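PDB 2F2L: peptidoglycan-recognition protein LC from Drosophila melanogaster, which senses peptidoglycan of Gram-negative bacteria and activates the imd/Relish pathway of innate immunity, its LCa isoform contributing an extracellular recognition domain. Local coordinates for residues R46-L49 against L50-Y53; M88-I91 against N92-S95; Q110-A113 against K114-S117. All blocks are in the same frame, centred on the assembly; numbering follows the deposited sequence. Where two conformers were deposited one is given.

Interaction 1 of 3, residues R46-L49 against L50-Y53; sequences RVRL and LQTY. With MLD (glcnac(beta1-4)-murnac(1,6-anhydro)-L-ala-gamma-D-glu-meso-a2pm-D-ala), chain G.
Arg46 and Leu50 meet one turn apart on helix 40-57, where Leu50 N donates to Arg46 O over 2.9 Å. Gln51, Thr52 and Tyr53 repeat the i to i+4 bond to Val47, Arg48 and Leu49. Arg48 carries the side-chain contact. Its CG is anti to the backbone N (chi1 -173°) and the chain bends at chi2 (47°), bringing the guanidinium to residues one turn on. Gln51 OE1 lies over one face, 3.3 Å from Arg48 CZ, the amide plane turned 79° from the guanidinium; glutamine suits, since OE1 accepts from Gln11 N while NE2 bonds Asp62 OD1. At the edge, Arg48 NH1 donates to Thr52 OG1, threonine's short hydroxyl, at 2.8 Å, a weak, bent bond. The ring oxygen OA5 of MLD sits over the opposite face, 2.9 Å from Arg48 CZ. Arginine fits because its edge can donate while its faces are covered: NE also bonds Leu9 O, and NH2 bonds Ala34 O of the LCx chain. Leu49 CD2 lies 4.0 Å from MLD CA6. Arg48, Leu49 and Thr52, on one face of helix 40-57, form LCa's share of the MLD pocket with Leu9, Gln11 and Glu56; LCx adds the other side.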
loop_
_atom_site.group_PDB
_atom_site.type_symbol
_atom_site.label_atom_id
_atom_site.label_comp_id
_atom_site.label_asym_id
_atom_site.label_seq_id
_atom_site.Cartn_x
_atom_site.Cartn_y
_atom_site.Cartn_z
ATOM N N ARG A 46 2.701 -8.373 1.196
ATOM C CA ARG A 46 2.660 -8.548 2.645
ATOM C C ARG A 46 2.700 -7.209 3.386
ATOM O O ARG A 46 1.911 -6.992 4.316
ATOM C CB ARG A 46 3.820 -9.422 3.148
ATOM C CG ARG A 46 3.902 -10.808 2.540
ATOM C CD ARG A 46 2.655 -11.671 2.757
ATOM N NE ARG A 46 2.869 -12.961 2.095
ATOM C CZ ARG A 46 1.943 -13.676 1.460
ATOM N NH1 ARG A 46 0.694 -13.261 1.370
ATOM N NH2 ARG A 46 2.292 -14.812 0.882
ATOM N N VAL A 47 3.623 -6.330 2.989
ATOM C CA VAL A 47 3.836 -5.072 3.709
ATOM C C VAL A 47 2.631 -4.130 3.547
ATOM O O VAL A 47 2.191 -3.531 4.524
ATOM C CB VAL A 47 5.146 -4.344 3.288
ATOM C CG1 VAL A 47 5.291 -3.044 4.077
ATOM C CG2 VAL A 47 6.373 -5.219 3.553
ATOM N N ARG A 48 2.094 -4.038 2.326
ATOM C CA ARG A 48 0.967 -3.149 2.038
ATOM C C ARG A 48 -0.283 -3.625 2.776
ATOM O O ARG A 48 -1.005 -2.810 3.361
ATOM C CB ARG A 48 0.684 -3.017 0.517
ATOM C CG ARG A 48 -0.403 -1.956 0.157
ATOM C CD ARG A 48 -0.137 -0.643 0.914
ATOM N NE ARG A 48 -1.162 0.400 0.786
ATOM C CZ ARG A 48 -2.162 0.569 1.641
ATOM N NH1 ARG A 48 -2.333 -0.246 2.643
ATOM N NH2 ARG A 48 -3.035 1.536 1.460
ATOM N N LEU A 49 -0.504 -4.939 2.808
ATOM C CA LEU A 49 -1.627 -5.480 3.568
ATOM C C LEU A 49 -1.475 -5.323 5.090
ATOM O O LEU A 49 -2.459 -5.103 5.784
ATOM C CB LEU A 49 -1.878 -6.937 3.201
ATOM C CG LEU A 49 -2.264 -7.183 1.740
ATOM C CD1 LEU A 49 -2.673 -8.648 1.572
ATOM C CD2 LEU A 49 -3.367 -6.248 1.283
ATOM N N LEU A 50 -0.259 -5.472 5.608
ATOM C CA LEU A 50 0.015 -5.167 7.025
ATOM C C LEU A 50 -0.268 -3.712 7.374
ATOM O O LEU A 50 -0.740 -3.419 8.475
ATOM C CB LEU A 50 1.474 -5.487 7.391
ATOM C CG LEU A 50 1.758 -6.966 7.650
ATOM C CD1 LEU A 50 3.272 -7.293 7.464
ATOM C CD2 LEU A 50 1.291 -7.338 9.025
ATOM N N GLN A 51 0.045 -2.800 6.448
ATOM C CA GLN A 51 -0.215 -1.389 6.690
ATOM C C GLN A 51 -1.699 -1.161 6.871
ATOM O O GLN A 51 -2.106 -0.484 7.778
ATOM C CB GLN A 51 0.299 -0.475 5.579
ATOM C CG GLN A 51 0.157 1.002 5.975
ATOM C CD GLN A 51 0.441 1.968 4.869
ATOM O OE1 GLN A 51 0.125 1.712 3.696
ATOM N NE2 GLN A 51 0.990 3.138 5.239
ATOM N N THR A 52 -2.507 -1.714 5.993
ATOM C CA THR A 52 -3.955 -1.639 6.167
ATOM C C THR A 52 -4.426 -2.211 7.494
ATOM O O THR A 52 -5.250 -1.608 8.162
ATOM C CB THR A 52 -4.679 -2.313 4.997
ATOM O OG1 THR A 52 -4.543 -1.460 3.861
ATOM C CG2 THR A 52 -6.158 -2.525 5.297
ATOM N N TYR A 53 -3.923 -3.388 7.854
ATOM C CA TYR A 53 -4.261 -4.001 9.108
ATOM C C TYR A 53 -3.898 -3.077 10.270
ATOM O O TYR A 53 -4.702 -2.831 11.162
ATOM C CB TYR A 53 -3.556 -5.355 9.269
ATOM C CG TYR A 53 -3.974 -6.044 10.532
ATOM C CD1 TYR A 53 -5.118 -6.825 10.577
ATOM C CD2 TYR A 53 -3.255 -5.864 11.712
ATOM C CE1 TYR A 53 -5.525 -7.438 11.764
ATOM C CE2 TYR A 53 -3.641 -6.475 12.881
ATOM C CZ TYR A 53 -4.768 -7.247 12.904
ATOM O OH TYR A 53 -5.138 -7.821 14.087
HETATM C CAA MLD G . -7.915 3.118 2.501
HETATM C CAB MLD G . -8.573 1.939 1.802
HETATM O OAC MLD G . -9.300 2.115 0.832
HETATM N N2 MLD G . -8.285 0.751 2.324
HETATM C C2 MLD G . -8.832 -0.512 1.839
HETATM C C3 MLD G . -9.425 -1.234 3.052
HETATM O O3 MLD G . -10.467 -0.471 3.691
HETATM C C4 MLD G . -9.880 -2.641 2.680
HETATM O O4 MLD G . -10.231 -3.297 3.885
HETATM C C5 MLD G . -8.721 -3.395 2.018
HETATM C C6 MLD G . -9.056 -4.794 1.469
HETATM O O6 MLD G . -7.807 -5.447 1.099
HETATM O O5 MLD G . -8.325 -2.648 0.870
HETATM C C1 MLD G . -7.745 -1.368 1.215
HETATM O O1 MLD G . -7.309 -0.747 0.034
HETATM C CA4 MLD G . -6.124 -1.381 -0.504
HETATM C CA5 MLD G . -4.815 -1.107 0.237
HETATM O OA5 MLD G . -3.791 -0.446 -0.581
HETATM C CA6 MLD G . -4.257 -2.484 0.346
HETATM O OA6 MLD G . -3.651 -2.708 -0.912
HETATM C CA1 MLD G . -3.605 -1.430 -1.612
HETATM C CA2 MLD G . -4.783 -1.386 -2.598
HETATM N NAD MLD G . -4.446 -0.504 -3.736
HETATM C CAE MLD G . -4.491 -0.906 -4.993
HETATM C CAF MLD G . -4.092 0.150 -6.004
HETATM O OAG MLD G . -4.840 -2.032 -5.350
HETATM C CA3 MLD G . -6.046 -0.851 -1.927
HETATM O OAH MLD G . -7.266 -1.267 -2.636
HETATM C CAI MLD G . -7.823 -0.254 -3.508
HETATM C CAJ MLD G . -8.833 0.625 -2.807
HETATM C CAL MLD G . -8.523 -0.944 -4.698
HETATM O OAM MLD G . -9.111 -0.224 -5.497
HETATM N N MLD G . -8.447 -2.269 -4.816
HETATM C CA MLD G . -9.040 -3.030 -5.923
HETATM C CB MLD G . -7.963 -3.090 -7.012
HETATM C C MLD G . -9.308 -4.454 -5.404
HETATM O O MLD G . -8.407 -5.092 -4.855
HETATM N NAN MLD G . -10.556 -4.882 -5.576
HETATM C CAO MLD G . -11.066 -6.200 -5.168
HETATM C CAP MLD G . -12.416 -6.069 -4.390
HETATM O OBA MLD G . -13.111 -7.088 -4.352
HETATM O OAQ MLD G . -12.755 -4.972 -3.884
HETATM C CBB MLD G . -11.417 -7.001 -6.417
HETATM C CBC MLD G . -10.228 -7.426 -7.263
HETATM C CBD MLD G . -10.735 -8.294 -8.428
HETATM O OBE MLD G . -11.886 -8.190 -8.856
HETATM N NBF MLD G . -9.857 -9.142 -8.919
HETATM C CBG MLD G . -10.180 -10.042 -10.034
HETATM C CBH MLD G . -11.207 -11.096 -9.573
HETATM O OBI MLD G . -11.086 -11.670 -8.492
HETATM N NBJ MLD G . -12.228 -11.291 -10.406
HETATM C CBK MLD G . -13.311 -12.271 -10.170
HETATM C CBL MLD G . -13.370 -13.217 -11.374
HETATM C CBM MLD G . -14.706 -11.634 -9.994
HETATM O OBO MLD G . -14.919 -10.508 -10.515
HETATM O OBN MLD G . -15.543 -12.314 -9.349
HETATM C CBP MLD G . -8.876 -10.682 -10.538
HETATM C CBQ MLD G . -9.048 -11.325 -11.926
HETATM C CBR MLD G . -7.707 -11.818 -12.475
HETATM C CBS MLD G . -7.694 -11.950 -14.000
HETATM C CBT MLD G . -7.658 -10.552 -14.632
HETATM O OBV MLD G . -6.583 -9.934 -14.558
HETATM O OBU MLD G . -8.700 -10.136 -15.179
HETATM N NBW MLD G . -8.890 -12.674 -14.446
#

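Interaction 2 of 3, residues M88-I91 against N92-S95; sequences MNNI and NYDS
Ile91 O is gripped twice by one residue, Ser95: its hydroxyl donates over 2.7 Å from Ser95 OG to Ile91 O, and its amide bonds the same oxygen over 2.9 Å from Ser95 N to Ile91 O. The hydroxyl can reach back because Ser95 OG stands between the backbone N and the carbonyl carbon (chi1 72°); the amide comes from above the carbonyl plane, the hydroxyl from nearer to it. A short serine side chain can turn back in this way to the carbonyl four residues earlier.

At the start of helix 91-94, Asn90 is the N-cap. Its CG is anti to the backbone N, and its OD1 accepts from Tyr93 N at 3.2 Å, while Asn90 O accepts from Asp94 N. Asparagine fits because its short amide offers an oxygen to the first turn; its ND2 makes a weak bond to a water that Asn92 ND2 also meets, at 2.8 Å.

Asp94 answers from within the helix by holding the incoming loop. Asp94 OD1 takes Met88 N at 2.8 Å through its syn lone pair, whereas Asp94 OD2 is met by Asn90 N at 3.1 Å from above the carboxylate plane. Beside this carboxylate, Met88 CG packs 3.7 Å from Tyr93 CB, and both side chains touch Leu144 of helix 141-144; the methylene carbons of the two thus form an apolar side next to a polar one.

The chemistry implies a single short turn in which side-chain bonds supplement the two backbone ones: Asn90 caps a first-turn amide, Asp94 satisfies two loop amides with a buried carboxylate, and Ser95 closes on Ile91. Amide donors about that carboxylate would probably help stabilise its negative charge.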
loop_
_atom_site.group_PDB
_atom_site.type_symbol
_atom_site.label_atom_id
_atom_site.label_comp_id
_atom_site.label_asym_id
_atom_site.label_seq_id
_atom_site.Cartn_x
_atom_site.Cartn_y
_atom_site.Cartn_z
ATOM N N MET A 88 5.535 -1.579 20.366
ATOM C CA MET A 88 5.269 -2.116 21.718
ATOM C C MET A 88 3.940 -1.663 22.352
ATOM O O MET A 88 3.536 -2.196 23.404
ATOM C CB MET A 88 6.414 -1.751 22.668
ATOM C CG MET A 88 7.786 -2.183 22.190
ATOM S SD MET A 88 7.907 -3.943 21.819
ATOM C CE MET A 88 7.986 -4.545 23.505
ATOM N N ASN A 89 3.258 -0.699 21.733
ATOM C CA ASN A 89 2.046 -0.106 22.323
ATOM C C ASN A 89 2.353 0.395 23.731
ATOM O O ASN A 89 1.556 0.237 24.662
ATOM C CB ASN A 89 0.903 -1.125 22.362
ATOM C CG ASN A 89 0.640 -1.751 21.010
ATOM O OD1 ASN A 89 0.238 -1.069 20.070
ATOM N ND2 ASN A 89 0.850 -3.064 20.907
ATOM N N ASN A 90 3.535 0.982 23.866
ATOM C CA ASN A 90 4.036 1.461 25.133
ATOM C C ASN A 90 4.981 2.606 24.834
ATOM O O ASN A 90 6.008 2.406 24.178
ATOM C CB ASN A 90 4.758 0.322 25.843
ATOM C CG ASN A 90 5.369 0.739 27.143
ATOM O OD1 ASN A 90 6.272 1.559 27.177
ATOM N ND2 ASN A 90 4.903 0.161 28.217
ATOM N N ILE A 91 4.622 3.802 25.297
ATOM C CA ILE A 91 5.333 5.031 24.910
ATOM C C ILE A 91 6.790 5.046 25.406
ATOM O O ILE A 91 7.657 5.622 24.759
ATOM C CB ILE A 91 4.560 6.311 25.382
ATOM C CG1 ILE A 91 5.156 7.592 24.764
ATOM C CG2 ILE A 91 4.526 6.418 26.932
ATOM C CD1 ILE A 91 5.164 7.616 23.257
ATOM N N ASN A 92 7.047 4.410 26.544
ATOM C CA ASN A 92 8.398 4.323 27.099
ATOM C C ASN A 92 9.341 3.593 26.145
ATOM O O ASN A 92 10.404 4.095 25.809
ATOM C CB ASN A 92 8.379 3.594 28.447
ATOM C CG ASN A 92 7.643 4.360 29.510
ATOM O OD1 ASN A 92 7.628 5.596 29.512
ATOM N ND2 ASN A 92 7.021 3.634 30.433
ATOM N N TYR A 93 8.927 2.416 25.692
ATOM C CA TYR A 93 9.708 1.647 24.728
ATOM C C TYR A 93 9.714 2.284 23.338
ATOM O O TYR A 93 10.784 2.468 22.735
ATOM C CB TYR A 93 9.192 0.201 24.651
ATOM C CG TYR A 93 9.605 -0.647 25.839
ATOM C CD1 TYR A 93 10.951 -0.789 26.180
ATOM C CD2 TYR A 93 8.662 -1.320 26.611
ATOM C CE1 TYR A 93 11.349 -1.569 27.259
ATOM C CE2 TYR A 93 9.054 -2.116 27.701
ATOM C CZ TYR A 93 10.401 -2.226 28.018
ATOM O OH TYR A 93 10.825 -3.002 29.088
ATOM N N ASP A 94 8.521 2.603 22.835
ATOM C CA ASP A 94 8.349 3.118 21.470
ATOM C C ASP A 94 9.084 4.436 21.243
ATOM O O ASP A 94 9.589 4.670 20.146
ATOM C CB ASP A 94 6.859 3.275 21.108
ATOM C CG ASP A 94 6.139 1.939 20.972
ATOM O OD1 ASP A 94 6.793 0.934 20.586
ATOM O OD2 ASP A 94 4.913 1.882 21.249
ATOM N N SER A 95 9.171 5.278 22.270
ATOM C CA SER A 95 9.887 6.552 22.159
ATOM C C SER A 95 11.428 6.413 22.260
ATOM O O SER A 95 12.159 7.384 22.053
ATOM C CB SER A 95 9.383 7.536 23.214
ATOM O OG SER A 95 9.829 7.154 24.508
HETATM O O HOH W 1 7.024 0.896 30.754
#

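Interaction 3 of 3, residues Q110-A113 against K114-S117; sequences QPSA and KQLS
Ala113, Ser112 and Pro111 lead the chain into helix 113-128, and each meets its first turns in a different way. Ser112 is the N-cap. Its hydroxyl stands between the backbone N and the carbonyl carbon (chi1 67°), directing Ser112 OG to the amide of Gln115, which donates at 3.3 Å and nearly straight. The exchange is returned by Gln115, whose extended side chain brings OE1 back to Ser112 N at 3.1 Å; this donor lies in the carbonyl plane, on a lone pair. These reciprocal bonds are a capping box, with serine as a compact acceptor and glutamine long enough to span the turn. The same Ser112 hydroxyl also bonds Gly71 O, and Gln115 NE2 bonds Ile69 O.

Pro111 closes the apolar side of the entry. Its ring carbon CG rests 3.6 Å from Leu116 CD2, the two side chains crossing at about a right angle. Pro111 CB also lies beside an amide oxygen, Gln115 OE1, at 3.3 Å. Proline suits the residue before the cap, where its ring keeps the backbone extended and it has no N-H to satisfy.

Ala113, the first helical residue, is exposed, and its methyl group suits a helix without needing a polar partner. It contributes mainly through the backbone: Ala113 O accepts from Ser117 N at 3.0 Å. The hydroxyl of Ser117 also approaches, with Ser117 OG 2.9 Å from Ala113 O.

Placed between strand 98-102 and the body of helix 113-128, this entry is tied by the cap to Ile69, at the end of strand 67-69, and to Gly71 in the loop beyond it. On the apolar side, Pro111 and Leu116 pack on Ser159, just after helix 154-158, while the glycan NAG touches Ser112.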
loop_
_atom_site.group_PDB
_atom_site.type_symbol
_atom_site.label_atom_id
_atom_site.label_comp_id
_atom_site.label_asym_id
_atom_site.label_seq_id
_atom_site.Cartn_x
_atom_site.Cartn_y
_atom_site.Cartn_z
ATOM N N GLN A 110 12.436 -20.931 10.954
ATOM C CA GLN A 110 13.545 -19.980 11.038
ATOM C C GLN A 110 13.443 -18.934 9.939
ATOM O O GLN A 110 12.891 -19.211 8.867
ATOM C CB GLN A 110 14.883 -20.707 10.920
ATOM C CG GLN A 110 15.160 -21.641 12.078
ATOM C CD GLN A 110 16.473 -22.373 11.936
ATOM O OE1 GLN A 110 16.502 -23.558 11.599
ATOM N NE2 GLN A 110 17.571 -21.673 12.190
ATOM N N PRO A 111 13.962 -17.719 10.202
ATOM C CA PRO A 111 14.136 -16.746 9.132
ATOM C C PRO A 111 15.116 -17.254 8.092
ATOM O O PRO A 111 15.882 -18.181 8.369
ATOM C CB PRO A 111 14.714 -15.519 9.856
ATOM C CG PRO A 111 15.244 -16.034 11.137
ATOM C CD PRO A 111 14.374 -17.171 11.508
ATOM N N SER A 112 15.094 -16.669 6.902
ATOM C CA SER A 112 16.013 -17.100 5.848
ATOM C C SER A 112 17.386 -16.498 6.142
ATOM O O SER A 112 17.491 -15.546 6.900
ATOM C CB SER A 112 15.498 -16.657 4.483
ATOM O OG SER A 112 15.526 -15.250 4.366
ATOM N N ALA A 113 18.439 -17.045 5.542
ATOM C CA ALA A 113 19.796 -16.527 5.755
ATOM C C ALA A 113 19.916 -15.088 5.259
ATOM O O ALA A 113 20.724 -14.308 5.760
ATOM C CB ALA A 113 20.823 -17.417 5.061
ATOM N N LYS A 114 19.116 -14.760 4.247
ATOM C CA LYS A 114 19.032 -13.403 3.713
ATOM C C LYS A 114 18.513 -12.434 4.775
ATOM O O LYS A 114 19.092 -11.370 4.993
ATOM C CB LYS A 114 18.093 -13.363 2.509
ATOM C CG LYS A 114 18.483 -14.243 1.321
ATOM C CD LYS A 114 17.266 -14.484 0.429
ATOM C CE LYS A 114 17.628 -15.095 -0.909
ATOM N NZ LYS A 114 16.418 -15.228 -1.769
ATOM N N GLN A 115 17.429 -12.817 5.444
ATOM C CA GLN A 115 16.828 -11.989 6.498
ATOM C C GLN A 115 17.835 -11.648 7.607
ATOM O O GLN A 115 17.870 -10.524 8.112
ATOM C CB GLN A 115 15.603 -12.688 7.117
ATOM C CG GLN A 115 14.294 -12.364 6.440
ATOM C CD GLN A 115 13.102 -13.088 7.027
ATOM O OE1 GLN A 115 13.152 -14.287 7.267
ATOM N NE2 GLN A 115 12.000 -12.365 7.221
ATOM N N LEU A 116 18.650 -12.632 7.972
ATOM C CA LEU A 116 19.634 -12.484 9.031
ATOM C C LEU A 116 20.823 -11.658 8.580
ATOM O O LEU A 116 21.287 -10.803 9.320
ATOM C CB LEU A 116 20.127 -13.855 9.493
ATOM C CG LEU A 116 19.060 -14.840 9.978
ATOM C CD1 LEU A 116 19.689 -16.194 10.255
ATOM C CD2 LEU A 116 18.338 -14.295 11.214
ATOM N N SER A 117 21.341 -11.912 7.379
ATOM C CA SER A 117 22.492 -11.137 6.902
ATOM C C SER A 117 22.158 -9.655 6.674
ATOM O O SER A 117 22.978 -8.789 6.987
ATOM C CB SER A 117 23.090 -11.750 5.642
ATOM O OG SER A 117 22.086 -11.989 4.682
#

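The three contacts follow one another along the chain and none touches another. Interaction 1 lies within a helix, whereas interactions 2 and 3 are both helix starts with a side-chain N-cap, Asn90 in one and Ser112 in the other. Their centres stand about 21 Å from interaction 1 in each case and about 26 Å from each other, with interactions 2 and 3 on opposite sides of the chain's centre. The nearest atoms of interactions 1 and 3 are still about 9 Å apart. Among the three, interaction 1 supplies residues to the peptidoglycan pocket and meets the LCx chain; the other two lie elsewhere in the amidase-like domain, away from that ligand, interaction 3 beside an N-linked glycan.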